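Local coordinates for protein abietadiene synthase, chloroplastic (Abies grandis, PDB 3S9V) that is a chloroplastic terpene synthase of a conifer, built mainly of alpha-helices, with an N-terminal terpene synthase domain and a metal-binding domain, at residues L342-D347 against C354-T359; R486-S491 against Y527-N532. All blocks are in the same frame, centred on the assembly; numbering follows the deposited sequence.

Contact 1: L342-D347 against C354-T359; sequences LKTFRD and CFLGQT
Phe345 turns the CD2-CE2 side of its ring to the backbone of the 354-359 loop, while Thr344, next to it, meets Leu356; between them they make a small interface that illustrates how two non-regular segments can pack without a hydrogen bond between them, carbon against carbonyl oxygen and methyl against methyl. The aromatic part comes first. Cys354 O lies 3.3 Å from Phe345 CE2, at an oblique angle to the ring, and Phe355 CA sits near the ring plane, 4.1 Å from Phe345 CD2. With Phe345 CG anti to its own carbonyl carbon (chi1 -52°), the ring lies against the neighbouring Thr344, whose CG2 is over the centre of one face.

Leu356 lies against both the carbonyl oxygen and the methyl of Thr344. Its CB packs 3.6 Å from Thr344 O, and its CD1 branch reaches Thr344 CG2 at 3.9 Å, the two side chains crossing at about a right angle. This methyl faces Leu356, while Thr344 OG1 is bonded to Arg307 O.

Backbone bonds shape each segment from within. Phe345 N donates to Leu342 O at 2.9 Å, an i to i+3 bond that closes a single turn, and a type II beta turn runs from Phe355 to Gln358, with Gly357 at positive phi. Phe345 also packs on Ile320 and Thr323 of helix 320-332, and its backbone pairs with Phe353.

The chemistry is therefore mostly van der Waals packing, to which the Cys354 carbonyl oxygen near the ring hydrogens probably adds a weak electrostatic attraction.

Contact 2: R486-S491 against Y527-N532; sequences RRWWKS and YTKTSN
Lys529 lies over one face of the Trp488 indole, its extended chain running obliquely across the ring. CG sits above the six-membered part, with Lys529 CG 3.6 Å from Trp488 CZ2, and Lys529 CE is nearly centred over the five-membered ring, 3.4 Å from its centroid and 8° off the normal, a CH-pi contact. The ammonium follows: Lys529 NZ is 4.2 Å from the same centroid, a cation-pi interaction. NZ also forms a salt bridge with Glu525, which is probably its stronger partner. Trp488 CG stands anti to the backbone N, which carries the indole out toward helix 521-541.

Trp489 meets that helix differently. Asn532 OD1 approaches the edge of its ring near the plane, 3.2 Å from Trp489 CZ3, with ring and amide planes 39° apart. As modelled, the oxygen faces the ring hydrogens, probably a favourable if weak attraction, whereas the buried Asn532 ND2 has no partner in the model.

The axes of the two helical segments pass 11.8 Å apart at a crossing angle of -43°, a separation bridged by two tryptophans and a lysine. The arrangement belongs to the helical class I terpene synthase fold, in which helix 521-541 carries at its C-terminal end the aspartate-rich DDxxD motif, probably metal-binding as in relatives.

In the fold
The two contacts occupy opposite sides of the chain's centre, their own centres 53 Å apart and their nearest atoms about 30 Å apart, so neither touches the other. They follow in series along the chain. Contact 1 ties together two parts of the loop between helices 320-332 and 363-373, in the N-terminal domain, with six residues between its segments; contact 2 joins two helices across 35 intervening residues, and its segment 527-532 belongs to the metal-binding domain, on the helix that leads into the aspartate-rich motif of the probable metal site. Together they illustrate a general point about large helical proteins: local loop closure and helix pairing draw on different chemistry, the first carbon packing, the second with a lysine charge added over an aromatic face.

Contact 1: L342-D347 against C354-T359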
ATOM      1  N   LEU A 342      14.252   5.916  -7.747  1.00 17.88           N
ATOM      2  CA  LEU A 342      13.231   6.296  -8.718  1.00 20.35           C
ATOM      3  C   LEU A 342      13.758   7.118  -9.897  1.00 22.99           C
ATOM      4  O   LEU A 342      13.123   7.174 -10.948  1.00 21.88           O
ATOM      5  CB  LEU A 342      12.107   7.075  -8.033  1.00 19.67           C
ATOM      6  CG  LEU A 342      11.270   6.350  -6.978  1.00 25.59           C
ATOM      7  CD1 LEU A 342      10.193   7.294  -6.485  1.00 18.17           C
ATOM      8  CD2 LEU A 342      10.636   5.086  -7.568  1.00 21.60           C
ATOM      9  N   LYS A 343      14.910   7.758  -9.726  1.00 25.90           N
ATOM     10  CA  LYS A 343      15.486   8.568 -10.799  1.00 26.49           C
ATOM     11  C   LYS A 343      15.688   7.751 -12.073  1.00 27.24           C
ATOM     12  O   LYS A 343      15.612   8.272 -13.183  1.00 27.52           O
ATOM     13  CB  LYS A 343      16.813   9.182 -10.342  1.00 33.58           C
ATOM     14  CG  LYS A 343      16.656  10.425  -9.453  1.00 36.68           C
ATOM     15  CD  LYS A 343      18.009  10.901  -8.920  1.00 45.85           C
ATOM     16  CE  LYS A 343      17.939  12.314  -8.342  1.00 43.77           C
ATOM     17  NZ  LYS A 343      16.937  12.478  -7.252  1.00 46.95           N
ATOM     18  N   THR A 344      15.928   6.459 -11.905  1.00 29.22           N
ATOM     19  CA  THR A 344      16.131   5.554 -13.029  1.00 30.04           C
ATOM     20  C   THR A 344      14.924   5.496 -13.975  1.00 31.31           C
ATOM     21  O   THR A 344      15.070   5.177 -15.159  1.00 28.34           O
ATOM     22  CB  THR A 344      16.406   4.116 -12.519  1.00 30.93           C
ATOM     23  OG1 THR A 344      17.643   4.092 -11.801  1.00 40.09           O
ATOM     24  CG2 THR A 344      16.467   3.129 -13.670  1.00 31.62           C
ATOM     25  N   PHE A 345      13.737   5.809 -13.455  1.00 28.95           N
ATOM     26  CA  PHE A 345      12.518   5.731 -14.253  1.00 25.90           C
ATOM     27  C   PHE A 345      11.908   7.057 -14.715  1.00 27.12           C
ATOM     28  O   PHE A 345      10.860   7.079 -15.365  1.00 26.13           O
ATOM     29  CB  PHE A 345      11.487   4.914 -13.478  1.00 18.67           C
ATOM     30  CG  PHE A 345      12.015   3.584 -13.005  1.00 23.98           C
ATOM     31  CD1 PHE A 345      12.594   3.458 -11.745  1.00 22.83           C
ATOM     32  CD2 PHE A 345      11.995   2.470 -13.845  1.00 10.92           C
ATOM     33  CE1 PHE A 345      13.147   2.248 -11.333  1.00 15.79           C
ATOM     34  CE2 PHE A 345      12.544   1.260 -13.439  1.00 13.80           C
ATOM     35  CZ  PHE A 345      13.120   1.150 -12.182  1.00 10.27           C
ATOM     36  N   ARG A 346      12.582   8.152 -14.390  1.00 24.52           N
ATOM     37  CA  ARG A 346      12.124   9.482 -14.749  1.00 27.90           C
ATOM     38  C   ARG A 346      12.705   9.939 -16.090  1.00 30.66           C
ATOM     39  O   ARG A 346      13.903   9.783 -16.331  1.00 32.35           O
ATOM     40  CB  ARG A 346      12.541  10.457 -13.646  1.00 25.33           C
ATOM     41  CG  ARG A 346      12.173  11.897 -13.891  1.00 22.24           C
ATOM     42  CD  ARG A 346      12.814  12.784 -12.841  1.00 30.92           C
ATOM     43  NE  ARG A 346      12.339  14.160 -12.922  1.00 42.30           N
ATOM     44  CZ  ARG A 346      12.816  15.075 -13.758  1.00 45.64           C
ATOM     45  NH1 ARG A 346      13.799  14.769 -14.597  1.00 45.69           N
ATOM     46  NH2 ARG A 346      12.302  16.298 -13.758  1.00 42.34           N
ATOM     47  N   ASP A 347      11.860  10.488 -16.962  1.00 31.43           N
ATOM     48  CA  ASP A 347      12.327  10.984 -18.258  1.00 35.40           C
ATOM     49  C   ASP A 347      12.664  12.467 -18.115  1.00 37.82           C
ATOM     50  O   ASP A 347      12.370  13.078 -17.086  1.00 38.98           O
ATOM     51  CB  ASP A 347      11.268  10.787 -19.363  1.00 32.12           C
ATOM     52  CG  ASP A 347      10.069  11.741 -19.239  1.00 38.38           C
ATOM     53  OD1 ASP A 347      10.069  12.649 -18.379  1.00 34.42           O
ATOM     54  OD2 ASP A 347       9.108  11.583 -20.026  1.00 41.72           O
ATOM     55  N   CYS A 354       7.603   2.379 -16.385  1.00 15.80           N
ATOM     56  CA  CYS A 354       7.999   1.139 -15.734  1.00 20.00           C
ATOM     57  C   CYS A 354       9.442   0.701 -16.015  1.00 23.10           C
ATOM     58  O   CYS A 354      10.067   0.028 -15.190  1.00 25.46           O
ATOM     59  CB  CYS A 354       7.015   0.022 -16.110  1.00 22.96           C
ATOM     60  SG  CYS A 354       6.978  -1.381 -14.954  0.50 27.58           S
ATOM     61  N   PHE A 355       9.976   1.088 -17.169  1.00 25.64           N
ATOM     62  CA  PHE A 355      11.347   0.728 -17.518  1.00 26.21           C
ATOM     63  C   PHE A 355      12.140   1.908 -18.061  1.00 27.00           C
ATOM     64  O   PHE A 355      11.583   2.801 -18.692  1.00 28.20           O
ATOM     65  CB  PHE A 355      11.362  -0.404 -18.550  1.00 21.48           C
ATOM     66  CG  PHE A 355      10.787  -1.693 -18.040  1.00 23.49           C
ATOM     67  CD1 PHE A 355       9.461  -2.029 -18.292  1.00 19.00           C
ATOM     68  CD2 PHE A 355      11.569  -2.566 -17.292  1.00 17.02           C
ATOM     69  CE1 PHE A 355       8.917  -3.221 -17.806  1.00 19.73           C
ATOM     70  CE2 PHE A 355      11.036  -3.761 -16.800  1.00 20.89           C
ATOM     71  CZ  PHE A 355       9.707  -4.087 -17.059  1.00 23.42           C
ATOM     72  N   LEU A 356      13.443   1.915 -17.803  1.00 25.89           N
ATOM     73  CA  LEU A 356      14.294   2.987 -18.297  1.00 26.83           C
ATOM     74  C   LEU A 356      14.281   2.926 -19.824  1.00 25.54           C
ATOM     75  O   LEU A 356      14.348   1.844 -20.410  1.00 23.86           O
ATOM     76  CB  LEU A 356      15.727   2.819 -17.759  1.00 22.67           C
ATOM     77  CG  LEU A 356      16.809   3.815 -18.211  1.00 30.29           C
ATOM     78  CD1 LEU A 356      17.952   3.823 -17.212  1.00 24.02           C
ATOM     79  CD2 LEU A 356      17.333   3.446 -19.592  1.00 21.71           C
ATOM     80  N   GLY A 357      14.159   4.084 -20.461  1.00 27.32           N
ATOM     81  CA  GLY A 357      14.161   4.137 -21.913  1.00 29.47           C
ATOM     82  C   GLY A 357      12.939   3.616 -22.649  1.00 30.75           C
ATOM     83  O   GLY A 357      13.023   3.325 -23.842  1.00 32.65           O
ATOM     84  N   GLN A 358      11.810   3.491 -21.960  1.00 32.40           N
ATOM     85  CA  GLN A 358      10.579   3.018 -22.592  1.00 31.94           C
ATOM     86  C   GLN A 358       9.413   3.897 -22.179  1.00 33.95           C
ATOM     87  O   GLN A 358       9.514   4.646 -21.211  1.00 39.34           O
ATOM     88  CB  GLN A 358      10.299   1.572 -22.197  1.00 36.29           C
ATOM     89  CG  GLN A 358      11.236   0.566 -22.831  1.00 46.37           C
ATOM     90  CD  GLN A 358      10.877  -0.858 -22.463  1.00 51.49           C
ATOM     91  OE1 GLN A 358       9.701  -1.236 -22.480  1.00 51.68           O
ATOM     92  NE2 GLN A 358      11.888  -1.661 -22.133  1.00 53.76           N
ATOM     93  N   THR A 359       8.309   3.802 -22.913  1.00 34.90           N
ATOM     94  CA  THR A 359       7.110   4.597 -22.637  1.00 33.93           C
ATOM     95  C   THR A 359       6.027   3.747 -21.980  1.00 32.13           C
ATOM     96  O   THR A 359       4.918   4.219 -21.727  1.00 32.38           O
ATOM     97  CB  THR A 359       6.530   5.198 -23.946  1.00 39.99           C
ATOM     98  OG1 THR A 359       7.519   6.029 -24.565  1.00 47.36           O
ATOM     99  CG2 THR A 359       5.290   6.040 -23.662  1.00 47.50           C
TER

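Contact 2: R486-S491 against Y527-N532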
ATOM      1  N   ARG A 486     -20.025   4.450  26.578  1.00 34.36           N
ATOM      2  CA  ARG A 486     -21.296   5.145  26.540  1.00 38.68           C
ATOM      3  C   ARG A 486     -21.953   5.112  27.914  1.00 40.53           C
ATOM      4  O   ARG A 486     -22.729   5.999  28.254  1.00 40.53           O
ATOM      5  CB  ARG A 486     -22.217   4.506  25.506  1.00 42.88           C
ATOM      6  CG  ARG A 486     -21.909   4.892  24.077  1.00 49.85           C
ATOM      7  CD  ARG A 486     -22.735   4.054  23.122  1.00 61.80           C
ATOM      8  NE  ARG A 486     -22.568   4.466  21.733  1.00 67.48           N
ATOM      9  CZ  ARG A 486     -23.006   3.768  20.691  1.00 72.39           C
ATOM     10  NH1 ARG A 486     -23.638   2.616  20.879  1.00 72.31           N
ATOM     11  NH2 ARG A 486     -22.816   4.221  19.459  1.00 74.39           N
ATOM     12  N   ARG A 487     -21.642   4.085  28.703  1.00 43.68           N
ATOM     13  CA  ARG A 487     -22.205   3.980  30.047  1.00 44.30           C
ATOM     14  C   ARG A 487     -21.431   4.892  30.989  1.00 43.89           C
ATOM     15  O   ARG A 487     -21.976   5.384  31.974  1.00 47.20           O
ATOM     16  CB  ARG A 487     -22.152   2.539  30.555  1.00 46.63           C
ATOM     17  CG  ARG A 487     -23.024   1.592  29.762  1.00 57.50           C
ATOM     18  CD  ARG A 487     -23.116   0.221  30.411  1.00 69.01           C
ATOM     19  NE  ARG A 487     -23.849  -0.707  29.555  1.00 74.25           N
ATOM     20  CZ  ARG A 487     -23.363  -1.222  28.431  1.00 79.06           C
ATOM     21  NH1 ARG A 487     -22.138  -0.905  28.035  1.00 82.23           N
ATOM     22  NH2 ARG A 487     -24.105  -2.037  27.692  1.00 81.82           N
ATOM     23  N   TRP A 488     -20.156   5.109  30.678  1.00 40.51           N
ATOM     24  CA  TRP A 488     -19.306   5.981  31.476  1.00 35.09           C
ATOM     25  C   TRP A 488     -19.823   7.402  31.300  1.00 37.79           C
ATOM     26  O   TRP A 488     -19.902   8.170  32.255  1.00 38.52           O
ATOM     27  CB  TRP A 488     -17.853   5.890  30.999  1.00 29.45           C
ATOM     28  CG  TRP A 488     -17.015   7.095  31.353  1.00 33.47           C
ATOM     29  CD1 TRP A 488     -16.503   7.413  32.582  1.00 31.36           C
ATOM     30  CD2 TRP A 488     -16.667   8.181  30.480  1.00 33.89           C
ATOM     31  NE1 TRP A 488     -15.864   8.632  32.528  1.00 36.33           N
ATOM     32  CE2 TRP A 488     -15.951   9.125  31.251  1.00 35.42           C
ATOM     33  CE3 TRP A 488     -16.892   8.449  29.121  1.00 33.46           C
ATOM     34  CZ2 TRP A 488     -15.461  10.320  30.708  1.00 36.94           C
ATOM     35  CZ3 TRP A 488     -16.403   9.639  28.578  1.00 27.39           C
ATOM     36  CH2 TRP A 488     -15.697  10.559  29.374  1.00 35.66           C
ATOM     37  N   TRP A 489     -20.187   7.745  30.071  1.00 39.47           N
ATOM     38  CA  TRP A 489     -20.692   9.077  29.789  1.00 40.77           C
ATOM     39  C   TRP A 489     -21.994   9.374  30.528  1.00 46.99           C
ATOM     40  O   TRP A 489     -22.190  10.484  31.023  1.00 47.72           O
ATOM     41  CB  TRP A 489     -20.890   9.249  28.286  1.00 30.36           C
ATOM     42  CG  TRP A 489     -21.556  10.528  27.902  1.00 30.62           C
ATOM     43  CD1 TRP A 489     -22.896  10.765  27.848  1.00 38.72           C
ATOM     44  CD2 TRP A 489     -20.915  11.748  27.510  1.00 35.94           C
ATOM     45  NE1 TRP A 489     -23.134  12.057  27.440  1.00 43.89           N
ATOM     46  CE2 TRP A 489     -21.935  12.683  27.227  1.00 41.80           C
ATOM     47  CE3 TRP A 489     -19.579  12.143  27.368  1.00 40.15           C
ATOM     48  CZ2 TRP A 489     -21.661  13.991  26.809  1.00 44.73           C
ATOM     49  CZ3 TRP A 489     -19.306  13.442  26.953  1.00 41.75           C
ATOM     50  CH2 TRP A 489     -20.344  14.349  26.677  1.00 45.04           C
ATOM     51  N   LYS A 490     -22.884   8.388  30.597  1.00 51.02           N
ATOM     52  CA  LYS A 490     -24.162   8.566  31.279  1.00 53.88           C
ATOM     53  C   LYS A 490     -23.994   8.574  32.795  1.00 54.00           C
ATOM     54  O   LYS A 490     -24.660   9.333  33.491  1.00 55.71           O
ATOM     55  CB  LYS A 490     -25.140   7.464  30.865  1.00 56.99           C
ATOM     56  CG  LYS A 490     -25.545   7.544  29.401  1.00 63.71           C
ATOM     57  CD  LYS A 490     -26.433   6.381  28.986  1.00 69.72           C
ATOM     58  CE  LYS A 490     -26.783   6.477  27.507  1.00 72.90           C
ATOM     59  NZ  LYS A 490     -27.537   5.291  27.016  1.00 74.83           N
ATOM     60  N   SER A 491     -23.090   7.738  33.294  1.00 52.52           N
ATOM     61  CA  SER A 491     -22.830   7.645  34.728  1.00 54.14           C
ATOM     62  C   SER A 491     -22.139   8.888  35.281  1.00 54.87           C
ATOM     63  O   SER A 491     -22.196   9.151  36.483  1.00 53.49           O
ATOM     64  CB  SER A 491     -21.964   6.415  35.027  1.00 57.28           C
ATOM     65  OG  SER A 491     -22.599   5.220  34.607  1.00 65.30           O
ATOM     66  N   TYR A 527      -7.772   7.077  25.874  1.00 20.02           N
ATOM     67  CA  TYR A 527      -7.605   7.984  24.743  1.00 22.92           C
ATOM     68  C   TYR A 527      -8.951   8.667  24.505  1.00 21.78           C
ATOM     69  O   TYR A 527      -9.035   9.884  24.335  1.00 21.48           O
ATOM     70  CB  TYR A 527      -7.186   7.180  23.501  1.00 24.34           C
ATOM     71  CG  TYR A 527      -6.799   8.002  22.299  1.00 18.84           C
ATOM     72  CD1 TYR A 527      -7.730   8.798  21.640  1.00 20.30           C
ATOM     73  CD2 TYR A 527      -5.492   7.977  21.812  1.00 21.66           C
ATOM     74  CE1 TYR A 527      -7.371   9.550  20.524  1.00 12.63           C
ATOM     75  CE2 TYR A 527      -5.124   8.717  20.704  1.00 19.67           C
ATOM     76  CZ  TYR A 527      -6.068   9.504  20.061  1.00 21.40           C
ATOM     77  OH  TYR A 527      -5.702  10.238  18.953  1.00 17.37           O
ATOM     78  N   THR A 528     -10.004   7.862  24.509  1.00 20.28           N
ATOM     79  CA  THR A 528     -11.352   8.351  24.291  1.00 18.61           C
ATOM     80  C   THR A 528     -11.825   9.324  25.371  1.00 20.00           C
ATOM     81  O   THR A 528     -12.378  10.383  25.059  1.00 19.74           O
ATOM     82  CB  THR A 528     -12.330   7.175  24.213  1.00 21.35           C
ATOM     83  OG1 THR A 528     -11.946   6.319  23.127  1.00 15.79           O
ATOM     84  CG2 THR A 528     -13.758   7.678  24.009  1.00 13.45           C
ATOM     85  N   LYS A 529     -11.619   8.968  26.635  1.00 20.00           N
ATOM     86  CA  LYS A 529     -12.034   9.836  27.730  1.00 20.47           C
ATOM     87  C   LYS A 529     -11.254  11.140  27.718  1.00 22.58           C
ATOM     88  O   LYS A 529     -11.827  12.218  27.869  1.00 21.87           O
ATOM     89  CB  LYS A 529     -11.859   9.125  29.071  1.00 18.16           C
ATOM     90  CG  LYS A 529     -12.945   8.082  29.327  1.00 23.63           C
ATOM     91  CD  LYS A 529     -12.640   7.219  30.537  1.00 27.95           C
ATOM     92  CE  LYS A 529     -13.717   6.154  30.717  1.00 27.23           C
ATOM     93  NZ  LYS A 529     -13.383   5.191  31.805  1.00 32.54           N
ATOM     94  N   THR A 530      -9.945  11.039  27.520  1.00 21.45           N
ATOM     95  CA  THR A 530      -9.102  12.221  27.486  1.00 20.80           C
ATOM     96  C   THR A 530      -9.461  13.138  26.317  1.00 18.59           C
ATOM     97  O   THR A 530      -9.509  14.352  26.479  1.00 17.10           O
ATOM     98  CB  THR A 530      -7.623  11.833  27.399  1.00 21.45           C
ATOM     99  OG1 THR A 530      -7.339  10.842  28.399  1.00 19.61           O
ATOM    100  CG2 THR A 530      -6.750  13.044  27.651  1.00 12.78           C
ATOM    101  N   SER A 531      -9.723  12.560  25.145  1.00 19.32           N
ATOM    102  CA  SER A 531     -10.099  13.358  23.978  1.00 22.04           C
ATOM    103  C   SER A 531     -11.429  14.056  24.234  1.00 25.93           C
ATOM    104  O   SER A 531     -11.588  15.240  23.938  1.00 28.54           O
ATOM    105  CB  SER A 531     -10.236  12.480  22.733  1.00 23.02           C
ATOM    106  OG  SER A 531      -9.006  11.872  22.398  1.00 42.43           O
ATOM    107  N   ASN A 532     -12.391  13.317  24.781  1.00 29.65           N
ATOM    108  CA  ASN A 532     -13.701  13.888  25.069  1.00 30.34           C
ATOM    109  C   ASN A 532     -13.540  15.061  26.032  1.00 28.71           C
ATOM    110  O   ASN A 532     -14.212  16.085  25.897  1.00 29.36           O
ATOM    111  CB  ASN A 532     -14.631  12.836  25.676  1.00 30.65           C
ATOM    112  CG  ASN A 532     -16.061  12.994  25.200  1.00 39.96           C
ATOM    113  OD1 ASN A 532     -16.641  14.075  25.296  1.00 46.37           O
ATOM    114  ND2 ASN A 532     -16.636  11.918  24.676  1.00 37.08           N
TER